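Local structure of peptidoglycan synthetase penicillin-binding protein 3 (Bifidobacterium adolescentis, 4YE5) at residues Ala30-Ile35 with Leu181-Asp185; Ile305-Val311 with Asn330-Ala336; Asp220-Tyr226 with Phe545-Tyr550. The protein probably binds penicillin and, as in other members of the transpeptidase family, probably cross-links peptidoglycan strands during cell-wall synthesis. All blocks are in the same frame, centred on the assembly; numbering follows the deposited sequence.

Contact 1: residues Ala30-Ile35 with Leu181-Asp185; sequences ARRGKI and LTGRD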
loop_
_atom_site.group_PDB
_atom_site.type_symbol
_atom_site.label_atom_id
_atom_site.label_comp_id
_atom_site.label_asym_id
_atom_site.label_seq_id
_atom_site.Cartn_x
_atom_site.Cartn_y
_atom_site.Cartn_z
ATOM N N ALA A 30 22.200 -10.088 -6.391
ATOM C CA ALA A 30 21.114 -9.678 -7.278
ATOM C C ALA A 30 20.801 -8.189 -7.086
ATOM O O ALA A 30 20.820 -7.690 -5.960
ATOM C CB ALA A 30 19.847 -10.519 -7.005
ATOM N N ARG A 31 20.517 -7.487 -8.184
ATOM C CA ARG A 31 20.106 -6.080 -8.104
ATOM C C ARG A 31 18.606 -5.971 -7.825
ATOM O O ARG A 31 17.789 -6.716 -8.386
ATOM C CB ARG A 31 20.447 -5.337 -9.395
ATOM C CG ARG A 31 21.927 -5.478 -9.802
ATOM C CD ARG A 31 22.183 -4.930 -11.204
ATOM N NE ARG A 31 21.759 -3.537 -11.325
ATOM C CZ ARG A 31 21.482 -2.931 -12.477
ATOM N NH1 ARG A 31 21.585 -3.601 -13.622
ATOM N NH2 ARG A 31 21.100 -1.659 -12.487
ATOM N N ARG A 32 18.250 -5.041 -6.954
ATOM C CA ARG A 32 16.861 -4.888 -6.551
ATOM C C ARG A 32 15.986 -4.347 -7.682
ATOM O O ARG A 32 16.375 -3.425 -8.393
ATOM C CB ARG A 32 16.777 -3.982 -5.326
ATOM C CG ARG A 32 15.408 -4.021 -4.642
ATOM C CD ARG A 32 15.445 -3.292 -3.313
ATOM N NE ARG A 32 14.161 -3.417 -2.623
ATOM C CZ ARG A 32 13.810 -4.476 -1.911
ATOM N NH1 ARG A 32 14.646 -5.517 -1.802
ATOM N NH2 ARG A 32 12.615 -4.500 -1.316
ATOM N N GLY A 33 14.801 -4.927 -7.847
ATOM C CA GLY A 33 13.855 -4.450 -8.838
ATOM C C GLY A 33 13.253 -3.090 -8.516
ATOM O O GLY A 33 13.421 -2.560 -7.417
ATOM N N LYS A 34 12.576 -2.509 -9.497
ATOM C CA LYS A 34 11.943 -1.206 -9.318
ATOM C C LYS A 34 10.509 -1.331 -8.797
ATOM O O LYS A 34 9.872 -2.391 -8.897
ATOM C CB LYS A 34 11.911 -0.410 -10.634
ATOM C CG LYS A 34 13.208 -0.371 -11.440
ATOM C CD LYS A 34 13.048 0.574 -12.638
ATOM C CE LYS A 34 13.722 0.048 -13.909
ATOM N NZ LYS A 34 15.137 -0.385 -13.719
ATOM N N ILE A 35 10.016 -0.237 -8.238
ATOM C CA ILE A 35 8.590 -0.084 -7.976
ATOM C C ILE A 35 8.092 1.038 -8.872
ATOM O O ILE A 35 8.716 2.101 -8.956
ATOM C CB ILE A 35 8.297 0.258 -6.507
ATOM C CG1 ILE A 35 8.778 -0.879 -5.596
ATOM C CG2 ILE A 35 6.761 0.503 -6.320
ATOM C CD1 ILE A 35 8.936 -0.495 -4.119
ATOM N N LEU A 181 11.060 -8.314 -5.325
ATOM C CA LEU A 181 12.052 -7.252 -5.585
ATOM C C LEU A 181 13.530 -7.663 -5.375
ATOM O O LEU A 181 14.427 -7.104 -6.000
ATOM C CB LEU A 181 11.745 -6.024 -4.719
ATOM C CG LEU A 181 10.416 -5.296 -5.003
ATOM C CD1 LEU A 181 10.054 -4.346 -3.845
ATOM C CD2 LEU A 181 10.522 -4.540 -6.336
ATOM N N THR A 182 13.780 -8.598 -4.466
ATOM C CA THR A 182 15.157 -8.951 -4.097
ATOM C C THR A 182 15.873 -9.787 -5.161
ATOM O O THR A 182 17.055 -9.578 -5.433
ATOM C CB THR A 182 15.209 -9.691 -2.739
ATOM O OG1 THR A 182 14.869 -8.774 -1.699
ATOM C CG2 THR A 182 16.624 -10.252 -2.452
ATOM N N GLY A 183 15.152 -10.721 -5.769
ATOM C CA GLY A 183 15.766 -11.658 -6.702
ATOM C C GLY A 183 16.550 -12.717 -5.945
ATOM O O GLY A 183 16.277 -12.982 -4.771
ATOM N N ARG A 184 17.532 -13.331 -6.605
ATOM C CA ARG A 184 18.307 -14.393 -5.967
ATOM C C ARG A 184 19.785 -14.235 -6.294
ATOM O O ARG A 184 20.161 -14.196 -7.458
ATOM C CB ARG A 184 17.820 -15.773 -6.436
ATOM C CG ARG A 184 16.389 -16.123 -5.988
ATOM C CD ARG A 184 15.976 -17.531 -6.426
ATOM N NE ARG A 184 15.880 -17.672 -7.880
ATOM C CZ ARG A 184 14.814 -17.310 -8.592
ATOM N NH1 ARG A 184 14.800 -17.475 -9.909
ATOM N NH2 ARG A 184 13.759 -16.775 -7.987
ATOM N N ASP A 185 20.601 -14.125 -5.256
ATOM C CA ASP A 185 22.038 -13.984 -5.405
ATOM C C ASP A 185 22.628 -15.157 -6.196
ATOM O O ASP A 185 22.095 -16.270 -6.190
ATOM C CB ASP A 185 22.695 -13.908 -4.025
ATOM C CG ASP A 185 22.438 -12.580 -3.324
ATOM O OD1 ASP A 185 21.721 -11.743 -3.895
ATOM O OD2 ASP A 185 22.958 -12.370 -2.207
HETATM O O HOH W 1 18.739 -7.868 -4.205
#
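End to end, Ala-30 to Ile-35 and Leu-181 to Asp-185 run in nearly opposite directions, 176° apart, with CA-CA separations of 4.7 Å for Gly-33 and Leu-181 and 4.8 Å for Ala-30 and Asp-185. The segments do not form a sheet; two well-aligned hydrogen bonds tie them at two points, Gly-33 N to Leu-181 O (2.9 Å, 168°) and Ala-30 N to Asp-185 OD1 (3.0 Å, 165°). Between these, water 1 donates to Ala-30 O and Thr-182 O, 2.7 Å from each, bridging two carbonyls that could not pair directly. Gly-183, with phi of 76°, takes the chain out of helix 178-182. The CB of Ala-30 packs against this turn, 3.3 Å from Thr-182 O. Leu-181 points toward the other segment, its CD1 4.0 Å from Ile-35 CD1 and its CB over one face of the Arg-32 guanidinium. Arg-32 NH1 makes a weak bond to Thr-182 OG1 (3.3 Å), but the guanidinium also forms a salt bridge with Glu-174, and Thr-182 OG1 is bonded to Asn-178 O. Both segments belong to the region assigned to the PBP dimerisation domain, where the arrangement joins the end of a helix to the extended connection leading into strand 35-36.

Contact 2: residues Ile305-Val311 with Asn330-Ala336; sequences IDDKFTV and NEHWTLA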
loop_
_atom_site.group_PDB
_atom_site.type_symbol
_atom_site.label_atom_id
_atom_site.label_comp_id
_atom_site.label_asym_id
_atom_site.label_seq_id
_atom_site.Cartn_x
_atom_site.Cartn_y
_atom_site.Cartn_z
ATOM N N ILE A 305 -37.675 -1.198 0.960
ATOM C CA ILE A 305 -36.956 0.070 1.053
ATOM C C ILE A 305 -37.922 1.242 1.263
ATOM O O ILE A 305 -37.568 2.260 1.849
ATOM C CB ILE A 305 -36.080 0.303 -0.216
ATOM C CG1 ILE A 305 -35.146 1.497 -0.026
ATOM C CG2 ILE A 305 -36.952 0.457 -1.469
ATOM C CD1 ILE A 305 -34.241 1.343 1.144
ATOM N N ASP A 306 -39.154 1.094 0.799
ATOM C CA ASP A 306 -40.118 2.172 0.967
ATOM C C ASP A 306 -41.133 1.939 2.097
ATOM O O ASP A 306 -42.153 2.616 2.145
ATOM C CB ASP A 306 -40.821 2.492 -0.356
ATOM C CG ASP A 306 -41.574 1.300 -0.923
ATOM O OD1 ASP A 306 -41.427 0.174 -0.387
ATOM O OD2 ASP A 306 -42.306 1.493 -1.914
ATOM N N ASP A 307 -40.842 1.003 3.006
ATOM C CA ASP A 307 -41.714 0.761 4.167
ATOM C C ASP A 307 -41.795 2.003 5.041
ATOM O O ASP A 307 -40.799 2.687 5.237
ATOM C CB ASP A 307 -41.211 -0.414 5.012
ATOM C CG ASP A 307 -41.643 -1.768 4.455
ATOM O OD1 ASP A 307 -42.531 -1.800 3.579
ATOM O OD2 ASP A 307 -41.104 -2.800 4.906
ATOM N N LYS A 308 -42.975 2.278 5.580
ATOM C CA LYS A 308 -43.216 3.511 6.318
ATOM C C LYS A 308 -43.095 3.294 7.819
ATOM O O LYS A 308 -43.665 2.352 8.370
ATOM C CB LYS A 308 -44.612 4.049 6.006
ATOM C CG LYS A 308 -44.866 4.361 4.538
ATOM C CD LYS A 308 -46.314 4.820 4.338
ATOM C CE LYS A 308 -46.581 5.230 2.901
ATOM N NZ LYS A 308 -46.336 4.115 1.937
ATOM N N PHE A 309 -42.365 4.184 8.478
ATOM C CA PHE A 309 -42.209 4.117 9.924
ATOM C C PHE A 309 -42.587 5.442 10.586
ATOM O O PHE A 309 -42.478 6.517 9.982
ATOM C CB PHE A 309 -40.758 3.765 10.303
ATOM C CG PHE A 309 -40.291 2.417 9.794
ATOM C CD1 PHE A 309 -39.765 2.285 8.513
ATOM C CD2 PHE A 309 -40.350 1.290 10.609
ATOM C CE1 PHE A 309 -39.319 1.046 8.045
ATOM C CE2 PHE A 309 -39.898 0.047 10.155
ATOM C CZ PHE A 309 -39.381 -0.073 8.870
ATOM N N THR A 310 -43.032 5.344 11.834
ATOM C CA THR A 310 -43.118 6.497 12.717
ATOM C C THR A 310 -41.956 6.411 13.687
ATOM O O THR A 310 -41.866 5.482 14.488
ATOM C CB THR A 310 -44.439 6.505 13.506
ATOM O OG1 THR A 310 -45.533 6.532 12.582
ATOM C CG2 THR A 310 -44.513 7.732 14.415
ATOM N N VAL A 311 -41.054 7.375 13.608
ATOM C CA VAL A 311 -39.795 7.280 14.328
ATOM C C VAL A 311 -39.723 8.383 15.371
ATOM O O VAL A 311 -39.513 9.542 15.030
ATOM C CB VAL A 311 -38.585 7.386 13.350
ATOM C CG1 VAL A 311 -37.285 7.041 14.054
ATOM C CG2 VAL A 311 -38.788 6.466 12.162
ATOM N N ASN A 330 -42.068 12.767 16.439
ATOM C CA ASN A 330 -42.436 11.514 15.789
ATOM C C ASN A 330 -42.431 11.649 14.262
ATOM O O ASN A 330 -43.431 12.036 13.663
ATOM C CB ASN A 330 -43.806 11.047 16.275
ATOM C CG ASN A 330 -43.786 10.590 17.717
ATOM O OD1 ASN A 330 -42.759 10.668 18.391
ATOM N ND2 ASN A 330 -44.928 10.118 18.203
ATOM N N GLU A 331 -41.306 11.309 13.639
ATOM C CA GLU A 331 -41.111 11.564 12.216
ATOM C C GLU A 331 -41.691 10.475 11.323
ATOM O O GLU A 331 -41.670 9.292 11.677
ATOM C CB GLU A 331 -39.622 11.742 11.914
ATOM C CG GLU A 331 -38.982 12.934 12.597
ATOM C CD GLU A 331 -39.216 14.243 11.863
ATOM O OE1 GLU A 331 -38.430 15.186 12.093
ATOM O OE2 GLU A 331 -40.174 14.336 11.061
ATOM N N HIS A 332 -42.195 10.897 10.163
ATOM C CA HIS A 332 -42.790 10.004 9.173
ATOM C C HIS A 332 -41.761 9.689 8.094
ATOM O O HIS A 332 -41.777 10.283 7.015
ATOM C CB HIS A 332 -44.009 10.658 8.522
ATOM C CG HIS A 332 -45.213 10.731 9.410
ATOM N ND1 HIS A 332 -46.444 11.163 8.962
ATOM C CD2 HIS A 332 -45.378 10.426 10.721
ATOM C CE1 HIS A 332 -47.313 11.123 9.954
ATOM N NE2 HIS A 332 -46.692 10.680 11.034
ATOM N N TRP A 333 -40.868 8.753 8.391
ATOM C CA TRP A 333 -39.790 8.389 7.481
ATOM C C TRP A 333 -39.993 6.999 6.901
ATOM O O TRP A 333 -40.499 6.106 7.583
ATOM C CB TRP A 333 -38.453 8.432 8.216
ATOM C CG TRP A 333 -38.009 9.826 8.605
ATOM C CD1 TRP A 333 -38.334 10.994 7.983
ATOM C CD2 TRP A 333 -37.159 10.184 9.709
ATOM N NE1 TRP A 333 -37.739 12.058 8.626
ATOM C CE2 TRP A 333 -37.016 11.588 9.689
ATOM C CE3 TRP A 333 -36.504 9.451 10.706
ATOM C CZ2 TRP A 333 -36.251 12.282 10.635
ATOM C CZ3 TRP A 333 -35.736 10.144 11.648
ATOM C CH2 TRP A 333 -35.616 11.544 11.597
ATOM N N THR A 334 -39.601 6.818 5.644
ATOM C CA THR A 334 -39.500 5.476 5.083
ATOM C C THR A 334 -38.186 4.847 5.520
ATOM O O THR A 334 -37.370 5.494 6.175
ATOM C CB THR A 334 -39.509 5.506 3.565
ATOM O OG1 THR A 334 -38.368 6.247 3.113
ATOM C CG2 THR A 334 -40.829 6.135 3.045
ATOM N N LEU A 335 -37.969 3.584 5.158
ATOM C CA LEU A 335 -36.712 2.939 5.511
ATOM C C LEU A 335 -35.539 3.694 4.875
ATOM O O LEU A 335 -34.512 3.898 5.517
ATOM C CB LEU A 335 -36.692 1.474 5.077
ATOM C CG LEU A 335 -35.505 0.663 5.609
ATOM C CD1 LEU A 335 -35.561 0.593 7.128
ATOM C CD2 LEU A 335 -35.495 -0.732 5.003
ATOM N N ALA A 336 -35.710 4.126 3.626
ATOM C CA ALA A 336 -34.702 4.950 2.966
ATOM C C ALA A 336 -34.429 6.238 3.762
ATOM O O ALA A 336 -33.277 6.655 3.913
ATOM C CB ALA A 336 -35.129 5.276 1.533
#
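The apolar centre lies on the side of this two-stranded antiparallel sheet that carries Phe-309, Val-311 and Trp-333. Val-311 CB sits 3.9 Å from Trp-333 CE3, and Phe-309 CE1 lies 3.9 Å from CD1 of Leu-335, at the start of helix 335-340; helix 344-350 packs against Phe-309, Val-311 and Leu-335. Ile-305 CD1 reaches Ala-336 CB at 4.1 Å. Strands 308-311 and 331-334 run at 145°, axes 4.7 Å apart at closest, with Phe-309/Trp-333 and Val-311/Glu-331 as hydrogen-bonded pairs. Val-311 N to Glu-331 O (2.8 Å) and Glu-331 N to Val-311 O (2.9 Å) are both nearly straight, whereas Phe-309 N to Trp-333 O (2.8 Å) is matched by a weak return bond, Trp-333 N to Phe-309 O (3.2 Å, 130°). Backbone hydrogen bonding, though not strand pairing, continues through Ala-336 N to Ile-305 O (3.2 Å) and a weak Leu-335 N to Asp-307 O (3.0 Å). The opposite face carries polar Lys-308, Thr-310, His-332 and Thr-334; His-332 stacks on Trp-566, and Thr-334 OG1 caps Gly-337 N and bonds to Pro-563 O. Backbone bonds thus set the register, while the Phe-309 side packs on helices 344-350 and 335-340.

Contact 3: residues Asp220-Tyr226 with Phe545-Tyr550; sequences DRDVQWY and FLMQKY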
loop_
_atom_site.group_PDB
_atom_site.type_symbol
_atom_site.label_atom_id
_atom_site.label_comp_id
_atom_site.label_asym_id
_atom_site.label_seq_id
_atom_site.Cartn_x
_atom_site.Cartn_y
_atom_site.Cartn_z
ATOM N N ASP A 220 -2.065 5.400 -8.917
ATOM C CA ASP A 220 -1.742 6.397 -9.944
ATOM C C ASP A 220 -1.090 7.592 -9.263
ATOM O O ASP A 220 -1.679 8.191 -8.368
ATOM C CB ASP A 220 -3.019 6.881 -10.635
ATOM C CG ASP A 220 -2.738 7.869 -11.760
ATOM O OD1 ASP A 220 -2.503 9.056 -11.454
ATOM O OD2 ASP A 220 -2.750 7.455 -12.944
ATOM N N ARG A 221 0.106 7.941 -9.729
ATOM C CA ARG A 221 0.947 8.987 -9.138
ATOM C C ARG A 221 0.189 10.311 -9.078
ATOM O O ARG A 221 0.264 11.020 -8.085
ATOM C CB ARG A 221 2.216 9.150 -10.003
ATOM C CG ARG A 221 3.456 9.697 -9.325
ATOM C CD ARG A 221 4.646 9.797 -10.317
ATOM N NE ARG A 221 4.275 10.624 -11.449
ATOM C CZ ARG A 221 4.606 11.903 -11.596
ATOM N NH1 ARG A 221 5.393 12.508 -10.720
ATOM N NH2 ARG A 221 4.175 12.568 -12.652
ATOM N N ASP A 222 -0.547 10.639 -10.139
ATOM C CA ASP A 222 -1.299 11.902 -10.193
ATOM C C ASP A 222 -2.497 11.920 -9.243
ATOM O O ASP A 222 -2.769 12.935 -8.594
ATOM C CB ASP A 222 -1.739 12.217 -11.629
ATOM C CG ASP A 222 -0.559 12.209 -12.615
ATOM O OD1 ASP A 222 0.324 13.092 -12.495
ATOM O OD2 ASP A 222 -0.499 11.307 -13.490
ATOM N N VAL A 223 -3.228 10.817 -9.152
ATOM C CA VAL A 223 -4.338 10.775 -8.186
ATOM C C VAL A 223 -3.797 10.789 -6.747
ATOM O O VAL A 223 -4.346 11.453 -5.863
ATOM C CB VAL A 223 -5.227 9.533 -8.398
ATOM C CG1 VAL A 223 -6.358 9.480 -7.359
ATOM C CG2 VAL A 223 -5.805 9.520 -9.855
ATOM N N GLN A 224 -2.729 10.036 -6.510
ATOM C CA GLN A 224 -2.133 9.981 -5.177
ATOM C C GLN A 224 -1.639 11.367 -4.767
ATOM O O GLN A 224 -1.875 11.828 -3.653
ATOM C CB GLN A 224 -0.954 8.986 -5.152
ATOM C CG GLN A 224 -0.307 8.852 -3.751
ATOM C CD GLN A 224 -1.129 7.991 -2.783
ATOM O OE1 GLN A 224 -1.913 7.144 -3.193
ATOM N NE2 GLN A 224 -0.897 8.175 -1.494
ATOM N N TRP A 225 -0.955 12.039 -5.679
ATOM C CA TRP A 225 -0.431 13.373 -5.386
ATOM C C TRP A 225 -1.560 14.341 -5.077
ATOM O O TRP A 225 -1.477 15.091 -4.103
ATOM C CB TRP A 225 0.420 13.934 -6.534
ATOM C CG TRP A 225 1.053 15.262 -6.180
ATOM C CD1 TRP A 225 2.290 15.461 -5.617
ATOM C CD2 TRP A 225 0.476 16.570 -6.346
ATOM N NE1 TRP A 225 2.513 16.804 -5.432
ATOM C CE2 TRP A 225 1.415 17.505 -5.862
ATOM C CE3 TRP A 225 -0.746 17.038 -6.846
ATOM C CZ2 TRP A 225 1.169 18.880 -5.865
ATOM C CZ3 TRP A 225 -0.987 18.409 -6.847
ATOM C CH2 TRP A 225 -0.035 19.309 -6.359
ATOM N N TYR A 226 -2.612 14.335 -5.895
ATOM C CA TYR A 226 -3.712 15.285 -5.649
ATOM C C TYR A 226 -4.442 14.978 -4.336
ATOM O O TYR A 226 -4.876 15.878 -3.606
ATOM C CB TYR A 226 -4.694 15.338 -6.821
ATOM C CG TYR A 226 -5.613 16.545 -6.754
ATOM C CD1 TYR A 226 -5.188 17.803 -7.191
ATOM C CD2 TYR A 226 -6.885 16.427 -6.253
ATOM C CE1 TYR A 226 -6.030 18.913 -7.113
ATOM C CE2 TYR A 226 -7.732 17.532 -6.149
ATOM C CZ TYR A 226 -7.307 18.767 -6.591
ATOM O OH TYR A 226 -8.164 19.850 -6.503
ATOM N N PHE A 545 -11.785 16.408 -8.935
ATOM C CA PHE A 545 -10.543 16.154 -9.674
ATOM C C PHE A 545 -10.659 14.894 -10.548
ATOM O O PHE A 545 -10.214 14.893 -11.679
ATOM C CB PHE A 545 -9.371 16.007 -8.694
ATOM C CG PHE A 545 -8.082 15.548 -9.338
ATOM C CD1 PHE A 545 -7.282 16.443 -10.048
ATOM C CD2 PHE A 545 -7.660 14.239 -9.211
ATOM C CE1 PHE A 545 -6.097 16.025 -10.643
ATOM C CE2 PHE A 545 -6.470 13.809 -9.791
ATOM C CZ PHE A 545 -5.691 14.704 -10.508
ATOM N N LEU A 546 -11.247 13.825 -10.001
ATOM C CA LEU A 546 -11.357 12.544 -10.719
ATOM C C LEU A 546 -12.257 12.595 -11.945
ATOM O O LEU A 546 -11.951 11.983 -12.965
ATOM C CB LEU A 546 -11.859 11.441 -9.797
ATOM C CG LEU A 546 -10.922 10.965 -8.689
ATOM C CD1 LEU A 546 -11.699 10.083 -7.700
ATOM C CD2 LEU A 546 -9.712 10.206 -9.272
HETATM N N MSE A 547 -13.379 13.306 -11.847
HETATM C CA MSE A 547 -14.266 13.444 -13.000
HETATM C C MSE A 547 -13.566 14.222 -14.115
HETATM O O MSE A 547 -13.757 13.924 -15.281
HETATM C CB MSE A 547 -15.591 14.151 -12.630
HETATM C CG MSE A 547 -16.376 13.525 -11.502
HETATM SE SE MSE A 547 -17.067 11.754 -11.925
HETATM C CE MSE A 547 -15.729 10.676 -11.051
ATOM N N GLN A 548 -12.780 15.229 -13.754
ATOM C CA GLN A 548 -12.047 16.025 -14.758
ATOM C C GLN A 548 -10.887 15.225 -15.345
ATOM O O GLN A 548 -10.701 15.197 -16.554
ATOM C CB GLN A 548 -11.521 17.337 -14.138
ATOM C CG GLN A 548 -10.397 18.055 -14.943
ATOM C CD GLN A 548 -10.927 19.061 -15.961
ATOM O OE1 GLN A 548 -12.094 19.453 -15.911
ATOM N NE2 GLN A 548 -10.064 19.487 -16.887
ATOM N N LYS A 549 -10.104 14.568 -14.483
ATOM C CA LYS A 549 -8.955 13.797 -14.960
ATOM C C LYS A 549 -9.370 12.701 -15.927
ATOM O O LYS A 549 -8.769 12.539 -16.974
ATOM C CB LYS A 549 -8.161 13.165 -13.812
ATOM C CG LYS A 549 -6.932 12.345 -14.286
ATOM C CD LYS A 549 -6.169 11.767 -13.062
ATOM C CE LYS A 549 -5.141 10.717 -13.486
ATOM N NZ LYS A 549 -4.174 11.339 -14.418
ATOM N N TYR A 550 -10.390 11.936 -15.571
ATOM C CA TYR A 550 -10.780 10.810 -16.421
ATOM C C TYR A 550 -11.870 11.176 -17.414
ATOM O O TYR A 550 -12.384 10.309 -18.129
ATOM C CB TYR A 550 -11.172 9.597 -15.562
ATOM C CG TYR A 550 -9.987 9.090 -14.771
ATOM C CD1 TYR A 550 -8.995 8.319 -15.384
ATOM C CD2 TYR A 550 -9.819 9.430 -13.436
ATOM C CE1 TYR A 550 -7.885 7.873 -14.673
ATOM C CE2 TYR A 550 -8.715 8.975 -12.711
ATOM C CZ TYR A 550 -7.754 8.201 -13.332
ATOM O OH TYR A 550 -6.654 7.756 -12.610
HETATM O O HOH W 2 -4.894 6.227 -13.899
HETATM O O HOH W 3 -2.150 9.515 -14.587
#
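Aromatic stacking dominates one end of this helix pair. The Tyr-226 and Phe-545 rings form an offset stack, centroids 4.1 Å apart and planes 10° from parallel, while Tyr-226 CB makes a CH-pi contact 3.8 Å from the Phe-545 centroid, 11° off its normal. Apolar contacts follow along Val-223: its CG1 meets Leu-546 CD2 at 3.9 Å, and its CG2 approaches Lys-549 CE at 3.9 Å and the edge of the Tyr-550 ring, 4.1 Å from CE2 and 3.4 Å from OH. Charges form a network: Asp-222 OD2 and Lys-549 NZ make a long salt bridge (3.8 Å), Arg-221 NH2 a long, charge-only contact to Asp-222 OD1 (3.9 Å), and Asp-220 OD1 lies 4.1 Å from Lys-549 NZ, beyond a salt bridge. Water 3 accepts from Lys-549 NZ and lies 2.7 Å from both Asp-222 OD2 and Asp-220 OD2; water 2 links Asp-220 OD2 (2.6 Å) to Tyr-550 OH (2.7 Å). Asp-220 also N-caps helix 221-238, OD1 accepting from Val-223 N (3.0 Å). No direct hydrogen bond crosses; with axes at 154° and 11.5 Å apart, large side chains and ordered water bridge the first turn of one helix and the C-terminal end of the other.

How the contacts relate
Contacts 1 and 2 lie on opposite sides of the chain's centre, their centres about 60 Å apart, while contact 3 is about 30 Å from contact 1 and 39 Å from contact 2, centre to centre. None touches another, and no helix or strand is shared. Contact 2 is farthest out, about 41 Å from the chain's centre, yet 7 of its 14 touching residues are buried, against 4 of 11 in contact 1 and 3 of 8 in contact 3. Contact 2 combines paired backbones with apolar packing, contact 1 relies on a few backbone and side-chain bonds with one water, and contact 3 mainly on side chains and water. Contact 2 also falls within the long chain excursion bounded by the helices of contact 3.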